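Local coordinates for protein cDNA FLJ56608, highly similar to Homo sapiens chloride channel, calcium activated, family member 1 (CLCA1), mRNA (PDB 6PYO) that may help mediate calcium-activated chloride conductance and regulate mucus production by goblet cells, and is represented here by its von Willebrand factor type A domain, at residues Asn26-Ala31 with Val110-Gly115; Met48-Phe51 with Val57-Glu60; Ser93-Ile98 with Tyr102-Ser107. All blocks are in the same frame, centred on the assembly; numbering follows the deposited sequence.

Interaction 1: residues Asn26-Ala31 with Val110-Gly115; sequences NRLNQA and VLLTDG
L28 and L112 carry the apolar part of this contact, with A31 completing it one turn further along the helix. L28 CG is anti to the backbone N (chi1 177°), which lets CD1 reach the strand although the bond from CA to CB does not itself point there. L28 CD1 settles 3.8 Å from L112 CB and 3.6 Å from L112 O, while L28 CG lies 4.0 Å from the same L112 CB. The two leucine side chains meet at a slant, the branch of one against the root of the other. L112 extends CD1 toward the helix, where that methyl touches both backbone and side chain: L28 O at 3.9 Å and A31 CB at 4.1 Å.

This is a helix-on-sheet layer of the Rossmann-like von Willebrand factor A fold. Helix 24-39 packs on the face of the sheet that bears L112, whereas L111 and T113 pack against helices 87-99 and 145-152.

No hydrogen bond crosses between the two segments; the polar groups find partners within the strand end, in strand 8-14 and in the residues that follow it. T113 OG1 accepts from G115 N at 2.9 Å, an ST turn at the end of strand 108-113. T113 OG1 also bonds to D14 OD2, while D114 OD2 makes a salt bridge to R24 and a hydrogen bond to S18 OG. S18 binds calcium together with S16 and T85, in a site whose DxSxS sequence is that of a metal-ion-dependent adhesion site, so D114 is a second-shell neighbour of the metal.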
loop_
_atom_site.group_PDB
_atom_site.type_symbol
_atom_site.label_atom_id
_atom_site.label_comp_id
_atom_site.label_asym_id
_atom_site.label_seq_id
_atom_site.Cartn_x
_atom_site.Cartn_y
_atom_site.Cartn_z
ATOM N N ASN A 26 -8.607 -8.096 9.676
ATOM C CA ASN A 26 -8.037 -7.779 10.983
ATOM C C ASN A 26 -6.510 -7.769 10.934
ATOM O O ASN A 26 -5.875 -6.894 11.517
ATOM C CB ASN A 26 -8.515 -8.780 12.036
ATOM C CG ASN A 26 -9.878 -8.433 12.622
ATOM O OD1 ASN A 26 -10.266 -7.259 12.714
ATOM N ND2 ASN A 26 -10.621 -9.465 13.015
ATOM N N ARG A 27 -5.903 -8.731 10.234
ATOM C CA ARG A 27 -4.454 -8.733 10.110
ATOM C C ARG A 27 -3.965 -7.534 9.312
ATOM O O ARG A 27 -2.932 -6.934 9.650
ATOM C CB ARG A 27 -3.987 -10.037 9.479
ATOM C CG ARG A 27 -3.893 -11.172 10.487
ATOM C CD ARG A 27 -3.548 -12.515 9.818
ATOM N NE ARG A 27 -4.759 -13.275 9.513
ATOM C CZ ARG A 27 -5.021 -13.827 8.335
ATOM N NH1 ARG A 27 -4.148 -13.727 7.344
ATOM N NH2 ARG A 27 -6.159 -14.495 8.146
ATOM N N LEU A 28 -4.692 -7.157 8.261
ATOM C CA LEU A 28 -4.337 -5.942 7.542
ATOM C C LEU A 28 -4.372 -4.751 8.483
ATOM O O LEU A 28 -3.437 -3.948 8.513
ATOM C CB LEU A 28 -5.257 -5.719 6.346
ATOM C CG LEU A 28 -5.020 -4.433 5.547
ATOM C CD1 LEU A 28 -5.377 -4.655 4.088
ATOM C CD2 LEU A 28 -5.844 -3.278 6.116
ATOM N N ASN A 29 -5.426 -4.643 9.288
ATOM C CA ASN A 29 -5.542 -3.504 10.195
ATOM C C ASN A 29 -4.446 -3.521 11.249
ATOM O O ASN A 29 -3.915 -2.469 11.605
ATOM C CB ASN A 29 -6.917 -3.481 10.865
ATOM C CG ASN A 29 -7.989 -2.965 9.955
ATOM O OD1 ASN A 29 -7.729 -2.151 9.071
ATOM N ND2 ASN A 29 -9.198 -3.466 10.127
ATOM N N GLN A 30 -4.098 -4.706 11.759
ATOM C CA GLN A 30 -3.005 -4.834 12.713
ATOM C C GLN A 30 -1.690 -4.354 12.109
ATOM O O GLN A 30 -0.950 -3.578 12.730
ATOM C CB GLN A 30 -2.849 -6.292 13.139
ATOM C CG GLN A 30 -3.560 -6.710 14.394
ATOM C CD GLN A 30 -3.265 -8.164 14.753
ATOM O OE1 GLN A 30 -3.942 -9.085 14.281
ATOM N NE2 GLN A 30 -2.242 -8.377 15.581
ATOM N N ALA A 31 -1.376 -4.831 10.900
ATOM C CA ALA A 31 -0.139 -4.440 10.235
ATOM C C ALA A 31 -0.123 -2.942 9.951
ATOM O O ALA A 31 0.899 -2.270 10.172
ATOM C CB ALA A 31 0.045 -5.234 8.941
ATOM N N VAL A 110 3.517 0.246 0.498
ATOM C CA VAL A 110 3.286 -0.898 1.374
ATOM C C VAL A 110 1.956 -1.497 0.899
ATOM O O VAL A 110 0.882 -0.930 1.149
ATOM C CB VAL A 110 3.255 -0.511 2.858
ATOM C CG1 VAL A 110 2.980 -1.734 3.725
ATOM C CG2 VAL A 110 4.628 0.125 3.276
ATOM N N LEU A 111 2.032 -2.629 0.212
ATOM C CA LEU A 111 0.881 -3.313 -0.383
ATOM C C LEU A 111 0.428 -4.428 0.545
ATOM O O LEU A 111 1.117 -5.450 0.690
ATOM C CB LEU A 111 1.244 -3.870 -1.756
ATOM C CG LEU A 111 0.133 -4.597 -2.530
ATOM C CD1 LEU A 111 -1.133 -3.736 -2.566
ATOM C CD2 LEU A 111 0.642 -4.896 -3.928
ATOM N N LEU A 112 -0.717 -4.232 1.195
ATOM C CA LEU A 112 -1.247 -5.218 2.127
ATOM C C LEU A 112 -2.428 -5.891 1.405
ATOM O O LEU A 112 -3.448 -5.239 1.101
ATOM C CB LEU A 112 -1.656 -4.580 3.460
ATOM C CG LEU A 112 -0.558 -3.786 4.218
ATOM C CD1 LEU A 112 -1.014 -3.248 5.559
ATOM C CD2 LEU A 112 0.674 -4.616 4.449
ATOM N N THR A 113 -2.271 -7.168 1.076
ATOM C CA THR A 113 -3.318 -7.818 0.275
ATOM C C THR A 113 -3.258 -9.316 0.478
ATOM O O THR A 113 -2.204 -9.863 0.833
ATOM C CB THR A 113 -3.150 -7.509 -1.221
ATOM O OG1 THR A 113 -4.129 -8.196 -2.015
ATOM C CG2 THR A 113 -1.758 -7.994 -1.675
ATOM N N ASP A 114 -4.397 -9.996 0.188
ATOM C CA ASP A 114 -4.343 -11.457 0.092
ATOM C C ASP A 114 -3.746 -11.924 -1.233
ATOM O O ASP A 114 -3.452 -13.116 -1.386
ATOM C CB ASP A 114 -5.726 -12.117 0.328
ATOM C CG ASP A 114 -6.809 -11.702 -0.656
ATOM O OD1 ASP A 114 -6.555 -11.344 -1.819
ATOM O OD2 ASP A 114 -7.966 -11.760 -0.227
ATOM N N GLY A 115 -3.557 -11.025 -2.194
ATOM C CA GLY A 115 -2.894 -11.370 -3.434
ATOM C C GLY A 115 -3.711 -12.160 -4.431
ATOM O O GLY A 115 -3.167 -12.573 -5.459
#

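Interaction 2: residues Met48-Phe51 with Val57-Glu60; sequences MVTF and VQSE
A classic beta bulge in the hairpin of strands 45-51 and 55-63 sets this contact, at the antiparallel edge of the domain's sheet. Q58 and S59 both face M48, and the register slips by one residue between the pairs M48-S59 and V49-V57. M48 N donates to S59 O at 2.9 Å, and M48 O receives two N-H groups in return: S59 N, also at 2.9 Å, and Q58 N at 2.7 Å, a weak bond bent to 126°. V49 and V57 form the non-hydrogen-bonded pair, and both side chains touch S93 of helix 87-99. M48 and S59 occupy the other face, where L73 of helix 67-74 packs against them.

At the bulge Q58 points its side chain toward strand 45-51. Its CB rests 3.7 Å from M48 CG and 3.9 Å from M48 SD. Q58 CG passes T50 CG2 at 3.9 Å, the side chains crossing at a slant, and a bend at chi2 (-57°) then turns the amide toward the hydroxyl. Q58 NE2 donates to T50 OG1 at 3.0 Å in a fairly straight bond (155°), with the oxygen slightly out of the amide plane.

T50 OG1 is also weakly bonded to H56 O, so the hydroxyl bridges the Q58 amide and the start of strand 55-63. With its amide tied at one end and its CB packed on M48 at the other, Q58 is probably restrained in its rotation, and the irregular backbone of the bulge gains a side-chain crosslink.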
loop_
_atom_site.group_PDB
_atom_site.type_symbol
_atom_site.label_atom_id
_atom_site.label_comp_id
_atom_site.label_asym_id
_atom_site.label_seq_id
_atom_site.Cartn_x
_atom_site.Cartn_y
_atom_site.Cartn_z
ATOM N N MET A 48 -2.445 7.107 1.850
ATOM C CA MET A 48 -3.180 5.878 2.083
ATOM C C MET A 48 -4.268 5.731 1.039
ATOM O O MET A 48 -5.137 6.612 0.878
ATOM C CB MET A 48 -3.767 5.826 3.501
ATOM C CG MET A 48 -4.748 4.660 3.690
ATOM S SD MET A 48 -5.399 4.475 5.386
ATOM C CE MET A 48 -4.162 5.365 6.335
ATOM N N VAL A 49 -4.216 4.593 0.361
ATOM C CA VAL A 49 -5.171 4.195 -0.665
ATOM C C VAL A 49 -5.764 2.857 -0.258
ATOM O O VAL A 49 -5.020 1.944 0.091
ATOM C CB VAL A 49 -4.489 4.091 -2.041
ATOM C CG1 VAL A 49 -5.392 3.435 -3.066
ATOM C CG2 VAL A 49 -4.026 5.470 -2.474
ATOM N N THR A 50 -7.101 2.751 -0.256
ATOM C CA THR A 50 -7.768 1.454 -0.238
ATOM C C THR A 50 -8.202 1.073 -1.648
ATOM O O THR A 50 -8.299 1.895 -2.559
ATOM C CB THR A 50 -8.999 1.432 0.665
ATOM O OG1 THR A 50 -9.783 2.567 0.353
ATOM C CG2 THR A 50 -8.604 1.441 2.122
ATOM N N PHE A 51 -8.489 -0.194 -1.838
ATOM C CA PHE A 51 -8.932 -0.541 -3.173
ATOM C C PHE A 51 -9.813 -1.774 -3.081
ATOM O O PHE A 51 -9.578 -2.653 -2.238
ATOM C CB PHE A 51 -7.769 -0.770 -4.146
ATOM C CG PHE A 51 -6.960 -1.987 -3.837
ATOM C CD1 PHE A 51 -7.294 -3.231 -4.385
ATOM C CD2 PHE A 51 -5.853 -1.893 -3.007
ATOM C CE1 PHE A 51 -6.540 -4.353 -4.093
ATOM C CE2 PHE A 51 -5.096 -3.004 -2.701
ATOM C CZ PHE A 51 -5.429 -4.233 -3.247
ATOM N N VAL A 57 -8.773 7.033 -2.371
ATOM C CA VAL A 57 -7.753 7.757 -1.606
ATOM C C VAL A 57 -8.298 8.024 -0.209
ATOM O O VAL A 57 -9.214 8.827 -0.048
ATOM C CB VAL A 57 -7.342 9.060 -2.291
ATOM C CG1 VAL A 57 -6.209 9.756 -1.492
ATOM C CG2 VAL A 57 -6.867 8.763 -3.730
ATOM N N GLN A 58 -7.771 7.322 0.807
ATOM C CA GLN A 58 -8.137 7.672 2.168
ATOM C C GLN A 58 -7.349 8.887 2.651
ATOM O O GLN A 58 -7.838 9.657 3.476
ATOM C CB GLN A 58 -7.904 6.503 3.125
ATOM C CG GLN A 58 -8.638 5.284 2.802
ATOM C CD GLN A 58 -10.167 5.541 2.744
ATOM O OE1 GLN A 58 -10.702 6.272 3.557
ATOM N NE2 GLN A 58 -10.833 4.956 1.776
ATOM N N SER A 59 -6.124 9.073 2.170
ATOM C CA SER A 59 -5.344 10.243 2.575
ATOM C C SER A 59 -4.291 10.557 1.523
ATOM O O SER A 59 -3.540 9.666 1.091
ATOM C CB SER A 59 -4.672 10.044 3.931
ATOM O OG SER A 59 -3.870 11.169 4.264
ATOM N N GLU A 60 -4.287 11.813 1.083
ATOM C CA GLU A 60 -3.166 12.366 0.360
ATOM C C GLU A 60 -1.916 12.279 1.236
ATOM O O GLU A 60 -1.967 11.968 2.433
ATOM C CB GLU A 60 -3.450 13.820 -0.015
ATOM C CG GLU A 60 -4.755 14.019 -0.777
ATOM C CD GLU A 60 -4.623 13.741 -2.266
ATOM O OE1 GLU A 60 -5.477 14.242 -3.037
ATOM O OE2 GLU A 60 -3.678 13.011 -2.663
#

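Interaction 3: residues Ser93-Ile98 with Tyr102-Ser107; sequences SAFTVI and YPTDGS
I98 sits near the end of helix 87-99 and packs against the loop that leads on to strand 108-113, a helix-to-strand connection of the alpha/beta von Willebrand factor A fold. From its CB outwards, the first partner is the methyl T104 CG2, at 4.0 Å. The branch CG2 is anti to the backbone N, a position that sets it against the passing loop backbone: Y102 O and P103 O each lie 3.6 Å away, and T104 CG2 is at 3.9 Å. P103 O is buried here with no polar partner in the model, so an aliphatic methyl is what faces it. The other branch runs through CG1 to the tip, where I98 CD1 ends 3.5 Å from S107 OG. Trimming this side chain to an alanine would probably open a gap between helix and loop, with P103 O and S107 OG losing the methyls that pack on them and T104 CG2 left to F95 and the remaining CB.

F95 backs up the same methyl from one turn earlier, its CD1 4.0 Å from T104 CG2 and its side chain crossing that of T104 at about a right angle. The hydroxyl of T104 is occupied outside this contact, on S130 O. The backbone ties the loop down at its start: Y102 N donates to I98 O at 2.9 Å, while the Y102 ring leads off to meet the ring of W45.

At the far end, T104 to S107 make a type II beta turn. T104 O accepts from S107 N and also from S107 OG, the latter at 2.6 Å on a lone pair in the carbonyl plane.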
loop_
_atom_site.group_PDB
_atom_site.type_symbol
_atom_site.label_atom_id
_atom_site.label_comp_id
_atom_site.label_asym_id
_atom_site.label_seq_id
_atom_site.Cartn_x
_atom_site.Cartn_y
_atom_site.Cartn_z
ATOM N N SER A 93 -3.329 4.497 -8.326
ATOM C CA SER A 93 -3.780 5.575 -7.450
ATOM C C SER A 93 -2.677 6.026 -6.487
ATOM O O SER A 93 -2.515 7.223 -6.229
ATOM C CB SER A 93 -5.013 5.114 -6.690
ATOM O OG SER A 93 -5.406 6.075 -5.754
ATOM N N ALA A 94 -1.903 5.085 -5.945
ATOM C CA ALA A 94 -0.777 5.466 -5.093
ATOM C C ALA A 94 0.200 6.370 -5.844
ATOM O O ALA A 94 0.667 7.395 -5.316
ATOM C CB ALA A 94 -0.097 4.207 -4.570
ATOM N N PHE A 95 0.521 6.001 -7.082
ATOM C CA PHE A 95 1.445 6.807 -7.880
ATOM C C PHE A 95 0.897 8.208 -8.096
ATOM O O PHE A 95 1.640 9.196 -8.008
ATOM C CB PHE A 95 1.738 6.138 -9.233
ATOM C CG PHE A 95 2.457 4.817 -9.122
ATOM C CD1 PHE A 95 3.107 4.466 -7.962
ATOM C CD2 PHE A 95 2.465 3.919 -10.186
ATOM C CE1 PHE A 95 3.769 3.230 -7.848
ATOM C CE2 PHE A 95 3.104 2.703 -10.079
ATOM C CZ PHE A 95 3.766 2.359 -8.902
ATOM N N THR A 96 -0.399 8.320 -8.385
ATOM C CA THR A 96 -1.015 9.644 -8.495
ATOM C C THR A 96 -0.933 10.407 -7.177
ATOM O O THR A 96 -0.699 11.626 -7.160
ATOM C CB THR A 96 -2.482 9.492 -8.918
ATOM O OG1 THR A 96 -2.546 8.623 -10.048
ATOM C CG2 THR A 96 -3.087 10.832 -9.284
ATOM N N VAL A 97 -1.133 9.704 -6.053
ATOM C CA VAL A 97 -1.100 10.382 -4.767
ATOM C C VAL A 97 0.293 10.948 -4.543
ATOM O O VAL A 97 0.457 12.103 -4.135
ATOM C CB VAL A 97 -1.528 9.419 -3.641
ATOM C CG1 VAL A 97 -1.041 9.933 -2.274
ATOM C CG2 VAL A 97 -3.063 9.191 -3.679
ATOM N N ILE A 98 1.319 10.156 -4.876
ATOM C CA ILE A 98 2.682 10.587 -4.622
ATOM C C ILE A 98 3.033 11.737 -5.530
ATOM O O ILE A 98 3.558 12.768 -5.086
ATOM C CB ILE A 98 3.658 9.418 -4.795
ATOM C CG1 ILE A 98 3.428 8.397 -3.672
ATOM C CG2 ILE A 98 5.078 9.960 -4.712
ATOM C CD1 ILE A 98 3.982 7.029 -3.994
ATOM N N TYR A 102 5.668 14.768 -5.462
ATOM C CA TYR A 102 7.010 14.219 -5.557
ATOM C C TYR A 102 7.090 13.183 -6.668
ATOM O O TYR A 102 6.084 12.557 -7.023
ATOM C CB TYR A 102 7.421 13.570 -4.226
ATOM C CG TYR A 102 7.432 14.540 -3.059
ATOM C CD1 TYR A 102 8.344 15.595 -3.016
ATOM C CD2 TYR A 102 6.560 14.392 -1.984
ATOM C CE1 TYR A 102 8.371 16.490 -1.946
ATOM C CE2 TYR A 102 6.571 15.282 -0.919
ATOM C CZ TYR A 102 7.469 16.332 -0.905
ATOM O OH TYR A 102 7.470 17.213 0.169
ATOM N N PRO A 103 8.287 12.949 -7.197
ATOM C CA PRO A 103 8.500 11.755 -8.028
ATOM C C PRO A 103 8.314 10.468 -7.238
ATOM O O PRO A 103 8.430 10.425 -6.010
ATOM C CB PRO A 103 9.952 11.890 -8.505
ATOM C CG PRO A 103 10.509 13.164 -7.871
ATOM C CD PRO A 103 9.546 13.629 -6.832
ATOM N N THR A 104 8.022 9.393 -7.975
ATOM C CA THR A 104 7.853 8.080 -7.377
ATOM C C THR A 104 9.166 7.314 -7.264
ATOM O O THR A 104 9.266 6.397 -6.441
ATOM C CB THR A 104 6.848 7.255 -8.190
ATOM O OG1 THR A 104 7.125 7.403 -9.592
ATOM C CG2 THR A 104 5.440 7.723 -7.918
ATOM N N ASP A 105 10.187 7.693 -8.019
ATOM C CA ASP A 105 11.483 6.996 -7.937
ATOM C C ASP A 105 12.067 7.101 -6.525
ATOM O O ASP A 105 12.374 8.193 -6.042
ATOM C CB ASP A 105 12.463 7.571 -8.965
ATOM C CG ASP A 105 13.551 6.552 -9.416
ATOM O OD1 ASP A 105 13.956 5.647 -8.628
ATOM O OD2 ASP A 105 14.013 6.672 -10.579
ATOM N N GLY A 106 12.240 5.963 -5.872
ATOM C CA GLY A 106 12.656 5.923 -4.492
ATOM C C GLY A 106 11.561 6.110 -3.464
ATOM O O GLY A 106 11.855 6.052 -2.267
ATOM N N SER A 107 10.316 6.341 -3.879
ATOM C CA SER A 107 9.179 6.248 -2.976
ATOM C C SER A 107 8.830 4.782 -2.720
ATOM O O SER A 107 9.246 3.881 -3.446
ATOM C CB SER A 107 7.974 7.007 -3.544
ATOM O OG SER A 107 7.382 6.302 -4.619
#

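In the fold
All three contacts are arranged around one sheet. Interaction 1 lays helix 24-39 on strand 108-113, interaction 2 closes the hairpin at the sheet's antiparallel edge, and interaction 3 fastens helix 87-99 to the loop that runs into strand 108-113. Interactions 1 and 3 lie on opposite sides of the chain's centre, their own centres about 20 Å apart. Interaction 2 touches both: L111 CD1 is 4.0 Å from F51 CE2, and V57 CG2 is 3.8 Å from V97 CG2. Each contact comes within reach of a bound calcium, though not necessarily the same ion: the side chain of L28 is about 10 Å from one, that of T50 about 12 Å and that of S107 about 11 Å.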